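Local coordinates for dual specificity protein phosphatase 18 (Homo sapiens, PDB 2ESB) that removes phosphate from tyrosine, serine and threonine residues of proteins, and from synthetic MAP kinase peptides with a preference for phosphotyrosine and doubly phosphorylated forms, at residues I46-N51 with G98-H103; I50-E55 with M67-A72. All coordinates share one frame; numbering follows the deposited sequence.

Interaction 1 of 2, residues I46-N51 with G98-H103; sequences ITMVIN and GRTLLH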
ATOM      1  N   ILE A  46       5.537  15.721  -1.109  1.00 16.16           N
ATOM      2  CA  ILE A  46       5.792  14.402  -1.685  1.00 15.63           C
ATOM      3  C   ILE A  46       7.001  14.463  -2.634  1.00 14.04           C
ATOM      4  O   ILE A  46       7.054  15.313  -3.526  1.00 15.47           O
ATOM      5  CB  ILE A  46       4.577  13.891  -2.488  1.00 11.80           C
ATOM      6  CG1 ILE A  46       3.317  13.876  -1.613  1.00 11.26           C
ATOM      7  CG2 ILE A  46       4.866  12.490  -3.012  1.00 18.15           C
ATOM      8  CD1 ILE A  46       3.454  13.060  -0.340  1.00 15.77           C
ATOM      9  N   THR A  47       7.955  13.551  -2.464  1.00 12.88           N
ATOM     10  CA  THR A  47       9.151  13.534  -3.316  1.00 10.61           C
ATOM     11  C   THR A  47       9.268  12.270  -4.142  1.00 14.24           C
ATOM     12  O   THR A  47      10.065  12.203  -5.084  1.00 11.21           O
ATOM     13  CB  THR A  47      10.449  13.661  -2.484  1.00 11.61           C
ATOM     14  OG1 THR A  47      10.519  12.597  -1.529  1.00 12.22           O
ATOM     15  CG2 THR A  47      10.492  14.989  -1.759  1.00 18.29           C
ATOM     16  N   MET A  48       8.467  11.272  -3.780  1.00 14.19           N
ATOM     17  CA  MET A  48       8.461   9.987  -4.461  1.00 15.02           C
ATOM     18  C   MET A  48       7.023   9.511  -4.667  1.00 12.34           C
ATOM     19  O   MET A  48       6.231   9.490  -3.726  1.00 10.64           O
ATOM     20  CB  MET A  48       9.210   8.942  -3.620  1.00 11.83           C
ATOM     21  CG  MET A  48       9.316   7.565  -4.286  1.00  8.13           C
ATOM     22  SD  MET A  48      10.486   7.577  -5.669  1.00 12.62           S
ATOM     23  CE  MET A  48       9.691   6.454  -6.811  1.00  9.17           C
ATOM     24  N   VAL A  49       6.695   9.139  -5.898  1.00 10.46           N
ATOM     25  CA  VAL A  49       5.365   8.641  -6.224  1.00  9.07           C
ATOM     26  C   VAL A  49       5.483   7.220  -6.770  1.00 13.04           C
ATOM     27  O   VAL A  49       6.172   6.976  -7.766  1.00 12.95           O
ATOM     28  CB  VAL A  49       4.664   9.527  -7.281  1.00  8.96           C
ATOM     29  CG1 VAL A  49       3.341   8.887  -7.695  1.00 13.56           C
ATOM     30  CG2 VAL A  49       4.410  10.935  -6.709  1.00  7.25           C
ATOM     31  N   ILE A  50       4.818   6.283  -6.105  1.00  8.33           N
ATOM     32  CA  ILE A  50       4.840   4.887  -6.522  1.00  9.92           C
ATOM     33  C   ILE A  50       3.442   4.502  -6.989  1.00 12.28           C
ATOM     34  O   ILE A  50       2.512   4.386  -6.197  1.00 13.09           O
ATOM     35  CB  ILE A  50       5.269   3.958  -5.371  1.00 10.50           C
ATOM     36  CG1 ILE A  50       6.655   4.375  -4.855  1.00 12.82           C
ATOM     37  CG2 ILE A  50       5.316   2.522  -5.875  1.00  8.75           C
ATOM     38  CD1 ILE A  50       7.232   3.471  -3.747  1.00 12.52           C
ATOM     39  N   ASN A  51       3.315   4.319  -8.295  1.00 10.96           N
ATOM     40  CA  ASN A  51       2.060   3.990  -8.949  1.00 12.88           C
ATOM     41  C   ASN A  51       1.930   2.476  -9.016  1.00 14.23           C
ATOM     42  O   ASN A  51       2.606   1.809  -9.801  1.00 13.43           O
ATOM     43  CB  ASN A  51       2.079   4.644 -10.345  1.00 11.71           C
ATOM     44  CG  ASN A  51       0.864   4.310 -11.199  1.00 11.73           C
ATOM     45  OD1 ASN A  51       0.067   3.424 -10.890  1.00 11.42           O
ATOM     46  ND2 ASN A  51       0.742   5.017 -12.312  1.00 13.20           N
ATOM     47  N   GLY A  98      12.744  12.356   2.544  1.00 14.32           N
ATOM     48  CA  GLY A  98      11.733  12.603   1.537  1.00 17.16           C
ATOM     49  C   GLY A  98      10.441  11.982   2.023  1.00 16.10           C
ATOM     50  O   GLY A  98      10.389  11.481   3.145  1.00  9.99           O
ATOM     51  N   ARG A  99       9.406  12.022   1.190  1.00 12.26           N
ATOM     52  CA  ARG A  99       8.110  11.444   1.536  1.00 13.09           C
ATOM     53  C   ARG A  99       7.561  10.703   0.318  1.00 13.97           C
ATOM     54  O   ARG A  99       7.687  11.162  -0.818  1.00 10.17           O
ATOM     55  CB  ARG A  99       7.126  12.532   1.971  1.00 12.48           C
ATOM     56  CG  ARG A  99       7.571  13.286   3.207  1.00 16.70           C
ATOM     57  CD  ARG A  99       6.469  14.194   3.735  1.00 20.71           C
ATOM     58  NE  ARG A  99       7.008  15.118   4.731  1.00 17.67           N
ATOM     59  CZ  ARG A  99       6.276  15.906   5.509  1.00 29.79           C
ATOM     60  NH1 ARG A  99       4.954  15.887   5.418  1.00 33.11           N
ATOM     61  NH2 ARG A  99       6.871  16.722   6.373  1.00 22.69           N
ATOM     62  N   THR A 100       6.930   9.566   0.571  1.00 13.27           N
ATOM     63  CA  THR A 100       6.406   8.747  -0.506  1.00 11.74           C
ATOM     64  C   THR A 100       4.887   8.674  -0.569  1.00 15.68           C
ATOM     65  O   THR A 100       4.220   8.558   0.461  1.00 11.68           O
ATOM     66  CB  THR A 100       6.937   7.296  -0.366  1.00 12.51           C
ATOM     67  OG1 THR A 100       8.374   7.307  -0.341  1.00 12.67           O
ATOM     68  CG2 THR A 100       6.460   6.427  -1.514  1.00 14.59           C
ATOM     69  N   LEU A 101       4.353   8.754  -1.791  1.00 12.80           N
ATOM     70  CA  LEU A 101       2.928   8.586  -2.028  1.00  9.86           C
ATOM     71  C   LEU A 101       2.772   7.275  -2.783  1.00 13.16           C
ATOM     72  O   LEU A 101       3.345   7.090  -3.872  1.00 10.46           O
ATOM     73  CB  LEU A 101       2.314   9.704  -2.898  1.00  9.77           C
ATOM     74  CG  LEU A 101       0.896   9.389  -3.430  1.00 16.34           C
ATOM     75  CD1 LEU A 101      -0.118   9.295  -2.267  1.00  9.32           C
ATOM     76  CD2 LEU A 101       0.447  10.469  -4.419  1.00 12.95           C
ATOM     77  N   LEU A 102       2.033   6.352  -2.187  1.00 10.76           N
ATOM     78  CA  LEU A 102       1.719   5.087  -2.829  1.00  9.12           C
ATOM     79  C   LEU A 102       0.301   5.302  -3.344  1.00 13.04           C
ATOM     80  O   LEU A 102      -0.549   5.727  -2.576  1.00 15.87           O
ATOM     81  CB  LEU A 102       1.647   3.948  -1.810  1.00 11.38           C
ATOM     82  CG  LEU A 102       2.872   3.121  -1.465  1.00 15.58           C
ATOM     83  CD1 LEU A 102       2.520   2.192  -0.297  1.00 16.13           C
ATOM     84  CD2 LEU A 102       3.313   2.329  -2.707  1.00  9.08           C
ATOM     85  N   HIS A 103       0.038   5.016  -4.618  1.00  9.06           N
ATOM     86  CA  HIS A 103      -1.319   5.148  -5.141  1.00 12.28           C
ATOM     87  C   HIS A 103      -1.594   4.083  -6.197  1.00 13.46           C
ATOM     88  O   HIS A 103      -0.680   3.458  -6.737  1.00 10.22           O
ATOM     89  CB  HIS A 103      -1.548   6.533  -5.762  1.00 11.56           C
ATOM     90  CG  HIS A 103      -1.001   6.680  -7.152  1.00 15.43           C
ATOM     91  ND1 HIS A 103      -1.725   6.346  -8.278  1.00 15.13           N
ATOM     92  CD2 HIS A 103       0.195   7.143  -7.598  1.00 11.77           C
ATOM     93  CE1 HIS A 103      -1.003   6.604  -9.355  1.00  9.31           C
ATOM     94  NE2 HIS A 103       0.165   7.089  -8.971  1.00 13.19           N
TER
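The carbonyl oxygen of Arg99 is gripped by two backbone donors, Thr47 N at 2.9 Å and Met48 N at 3.1 Å. Both approach in the carbonyl plane. Thr47 also returns a bond: its OG1, between backbone N and carbonyl carbon (chi1 58°), accepts from Arg99 N at 3.0 Å. Past this point 48-51 and 100-103 run as parallel strands. Leu101 N bonds to Met48 O, Ile50 N to Leu101 O at 2.8 Å and nearly straight, and His103 N to Ile50 O. On one face Ile50 and Leu102 lie side by side, with Leu102 CD2 3.7 Å from Ile50 CB, while Ile50 CD1 meets Thr100 CG2. On the other face the His103 ring takes Asn51 CA over one side in a CH-pi contact, 4.0 Å to the centroid. Val49 CG1 touches the ring's edge at CD2, 3.6 Å away. Asn58 ND2 bonds His103 NE2 and probably helps fix the ring. His103 directly precedes Cys104, the predicted nucleophile. The pair forms the two inner strands of the four parallel ones in the mixed sheet of the phosphatase domain. Helix 83-95 packs on Met48 and Thr100, strand 27-30 touches Leu101 and His103, and strand 65-68 flanks 48-51.

Interaction 2 of 2, residues I50-E55 with M67-A72; sequences INVSVE and MQVPVA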
ATOM      1  N   ILE A  50       4.818   6.283  -6.105  1.00  8.33           N
ATOM      2  CA  ILE A  50       4.840   4.887  -6.522  1.00  9.92           C
ATOM      3  C   ILE A  50       3.442   4.502  -6.989  1.00 12.28           C
ATOM      4  O   ILE A  50       2.512   4.386  -6.197  1.00 13.09           O
ATOM      5  CB  ILE A  50       5.269   3.958  -5.371  1.00 10.50           C
ATOM      6  CG1 ILE A  50       6.655   4.375  -4.855  1.00 12.82           C
ATOM      7  CG2 ILE A  50       5.316   2.522  -5.875  1.00  8.75           C
ATOM      8  CD1 ILE A  50       7.232   3.471  -3.747  1.00 12.52           C
ATOM      9  N   ASN A  51       3.315   4.319  -8.295  1.00 10.96           N
ATOM     10  CA  ASN A  51       2.060   3.990  -8.949  1.00 12.88           C
ATOM     11  C   ASN A  51       1.930   2.476  -9.016  1.00 14.23           C
ATOM     12  O   ASN A  51       2.606   1.809  -9.801  1.00 13.43           O
ATOM     13  CB  ASN A  51       2.079   4.644 -10.345  1.00 11.71           C
ATOM     14  CG  ASN A  51       0.864   4.310 -11.199  1.00 11.73           C
ATOM     15  OD1 ASN A  51       0.067   3.424 -10.890  1.00 11.42           O
ATOM     16  ND2 ASN A  51       0.742   5.017 -12.312  1.00 13.20           N
ATOM     17  N   VAL A  52       1.058   1.929  -8.173  1.00 15.05           N
ATOM     18  CA  VAL A  52       0.855   0.492  -8.137  1.00 12.04           C
ATOM     19  C   VAL A  52      -0.325   0.102  -9.029  1.00 12.62           C
ATOM     20  O   VAL A  52      -1.390  -0.281  -8.552  1.00 15.42           O
ATOM     21  CB  VAL A  52       0.606   0.001  -6.681  1.00 14.19           C
ATOM     22  CG1 VAL A  52       0.810  -1.497  -6.604  1.00 10.29           C
ATOM     23  CG2 VAL A  52       1.552   0.711  -5.716  1.00 12.58           C
ATOM     24  N   SER A  53      -0.135   0.218 -10.335  1.00 15.93           N
ATOM     25  CA  SER A  53      -1.198  -0.133 -11.278  1.00 16.93           C
ATOM     26  C   SER A  53      -0.621  -0.314 -12.669  1.00 19.95           C
ATOM     27  O   SER A  53       0.477   0.146 -12.970  1.00 14.93           O
ATOM     28  CB  SER A  53      -2.239   0.980 -11.363  1.00 14.65           C
ATOM     29  OG  SER A  53      -1.763   2.000 -12.231  1.00 13.96           O
ATOM     30  N   VAL A  54      -1.390  -0.970 -13.522  1.00 13.69           N
ATOM     31  CA  VAL A  54      -0.983  -1.174 -14.891  1.00 20.43           C
ATOM     32  C   VAL A  54      -1.556  -0.029 -15.713  1.00 16.53           C
ATOM     33  O   VAL A  54      -0.899   0.513 -16.597  1.00 17.38           O
ATOM     34  CB  VAL A  54      -1.581  -2.487 -15.460  1.00 23.78           C
ATOM     35  CG1 VAL A  54      -1.219  -2.635 -16.926  1.00 29.79           C
ATOM     36  CG2 VAL A  54      -1.064  -3.675 -14.674  1.00 35.36           C
ATOM     37  N   GLU A  55      -2.777   0.356 -15.364  1.00 21.11           N
ATOM     38  CA  GLU A  55      -3.539   1.335 -16.125  1.00 18.15           C
ATOM     39  C   GLU A  55      -3.486   2.834 -15.835  1.00 19.69           C
ATOM     40  O   GLU A  55      -3.811   3.629 -16.713  1.00 19.28           O
ATOM     41  CB  GLU A  55      -5.010   0.889 -16.127  1.00 20.02           C
ATOM     42  CG  GLU A  55      -5.804   1.257 -14.863  1.00 13.61           C
ATOM     43  CD  GLU A  55      -5.593   0.299 -13.692  1.00 23.42           C
ATOM     44  OE1 GLU A  55      -4.655  -0.528 -13.726  1.00 16.89           O
ATOM     45  OE2 GLU A  55      -6.380   0.379 -12.727  1.00 22.38           O
ATOM     46  N   MET A  67       7.689   6.031 -10.271  1.00 15.84           N
ATOM     47  CA  MET A  67       7.965   4.663 -10.685  1.00 18.16           C
ATOM     48  C   MET A  67       6.628   3.941 -10.748  1.00 18.73           C
ATOM     49  O   MET A  67       5.625   4.412 -10.206  1.00 12.84           O
ATOM     50  CB  MET A  67       8.909   3.944  -9.716  1.00 14.90           C
ATOM     51  CG  MET A  67       8.264   3.486  -8.427  1.00 14.34           C
ATOM     52  SD  MET A  67       9.456   2.541  -7.455  1.00 20.69           S
ATOM     53  CE  MET A  67       9.269   0.941  -8.278  1.00 22.43           C
ATOM     54  N   GLN A  68       6.607   2.792 -11.405  1.00 11.19           N
ATOM     55  CA  GLN A  68       5.367   2.053 -11.532  1.00 13.51           C
ATOM     56  C   GLN A  68       5.564   0.570 -11.308  1.00 18.61           C
ATOM     57  O   GLN A  68       6.553  -0.016 -11.765  1.00 21.53           O
ATOM     58  CB  GLN A  68       4.775   2.297 -12.921  1.00 17.47           C
ATOM     59  CG  GLN A  68       3.376   1.740 -13.132  1.00 20.94           C
ATOM     60  CD  GLN A  68       2.644   2.468 -14.241  1.00 38.18           C
ATOM     61  OE1 GLN A  68       3.162   3.433 -14.812  1.00 30.44           O
ATOM     62  NE2 GLN A  68       1.433   2.024 -14.543  1.00 29.63           N
ATOM     63  N   VAL A  69       4.622  -0.013 -10.571  1.00 14.41           N
ATOM     64  CA  VAL A  69       4.588  -1.445 -10.263  1.00 14.20           C
ATOM     65  C   VAL A  69       3.330  -1.851 -11.016  1.00 13.69           C
ATOM     66  O   VAL A  69       2.216  -1.710 -10.503  1.00 17.62           O
ATOM     67  CB  VAL A  69       4.402  -1.678  -8.756  1.00  9.08           C
ATOM     68  CG1 VAL A  69       4.384  -3.184  -8.447  1.00 16.54           C
ATOM     69  CG2 VAL A  69       5.517  -0.987  -8.009  1.00 15.72           C
ATOM     70  N   PRO A  70       3.495  -2.361 -12.248  1.00 19.79           N
ATOM     71  CA  PRO A  70       2.394  -2.774 -13.120  1.00 17.48           C
ATOM     72  C   PRO A  70       1.616  -4.031 -12.756  1.00 22.24           C
ATOM     73  O   PRO A  70       1.855  -5.093 -13.326  1.00 21.39           O
ATOM     74  CB  PRO A  70       3.080  -2.893 -14.480  1.00 21.95           C
ATOM     75  CG  PRO A  70       4.395  -3.501 -14.098  1.00 17.76           C
ATOM     76  CD  PRO A  70       4.797  -2.686 -12.871  1.00 19.94           C
ATOM     77  N   VAL A  71       0.687  -3.911 -11.812  1.00 17.30           N
ATOM     78  CA  VAL A  71      -0.145  -5.048 -11.431  1.00 13.97           C
ATOM     79  C   VAL A  71      -1.607  -4.667 -11.535  1.00 16.54           C
ATOM     80  O   VAL A  71      -1.982  -3.518 -11.298  1.00 13.21           O
ATOM     81  CB  VAL A  71       0.129  -5.530  -9.991  1.00 19.91           C
ATOM     82  CG1 VAL A  71       1.576  -6.018  -9.868  1.00 24.95           C
ATOM     83  CG2 VAL A  71      -0.144  -4.415  -9.015  1.00 17.27           C
ATOM     84  N   ALA A  72      -2.423  -5.632 -11.937  1.00 17.00           N
ATOM     85  CA  ALA A  72      -3.851  -5.427 -12.045  1.00 17.15           C
ATOM     86  C   ALA A  72      -4.391  -5.756 -10.660  1.00 19.18           C
ATOM     87  O   ALA A  72      -3.719  -6.434  -9.875  1.00 19.04           O
ATOM     88  CB  ALA A  72      -4.442  -6.385 -13.085  1.00 22.70           C
TER
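The backbone N and O of Asn51 both bond to 67-72, straddling Gln68: N gives to Met67 O at 3.0 Å, and O accepts from Val69 N at 2.8 Å. Both bonds are close to straight and lie in the carbonyl planes. Beyond them the side-chain amide of Gln68 takes over. Its chain is extended, with CG anti to the backbone N (chi1 -172°), and NE2 reaches Ser53 O at 2.6 Å. Ser53 O lies in the Gln68 amide plane, but NE2 sits above the Ser53 carbonyl plane. The Gln68 amide also stacks on that of Asn51, the planes 14° apart and Gln68 CD 3.7 Å from Asn51 ND2. An alanine in place of Gln68 would probably loosen the chain at Ser53, since both the bond to its carbonyl and the stack on the Asn51 amide would be lost. This is the C-terminal end of two parallel strands, where the edge strand 65-68 and its neighbour 48-51 run out into loops beside the phosphatase active site. Pro70 centres an inverse gamma turn there. Val54 CG2 packs against the backbone, 3.3 Å from Pro70 C. On the face of Ile50, its CG2 meets Met67 CG, and further along Val52 CG1 meets Val71 CG2 at 3.9 Å. In the second shell, Ser53 OG gives a hydrogen bond to Asn51 OD1 at 2.7 Å, while Val56 O and Asn58 OD1 hold Asn51 ND2. Together they fix the rotation of the Asn51 amide. Arg110 of helix 110-122 bonds Val71 O and forms a salt bridge with Glu55.

Interactions 1 and 2 share strand 48-51, with Ile50 and Asn51 in both, and their centres are about 13 Å apart. In the five-stranded sheet, strand 48-51 lies between 100-103 and the edge strand 65-68. Along the chain 46-55 comes first, then 67-72, and 98-103 only after helix 83-95. The two contacts also meet directly. His103 O and Val52 N, 2.7 Å apart, probably hydrogen-bond, as do Val49 O and Met67 N. Leu102 CD2 packs on Val52 CG2. Interaction 1 is the buried part, whereas interaction 2 runs into the loops. The His103 and Val52 side chains each lie about 5 Å from that of Cys104, predicted to form the phosphocysteine intermediate, so the C-terminal ends of both contacts probably border the catalytic site.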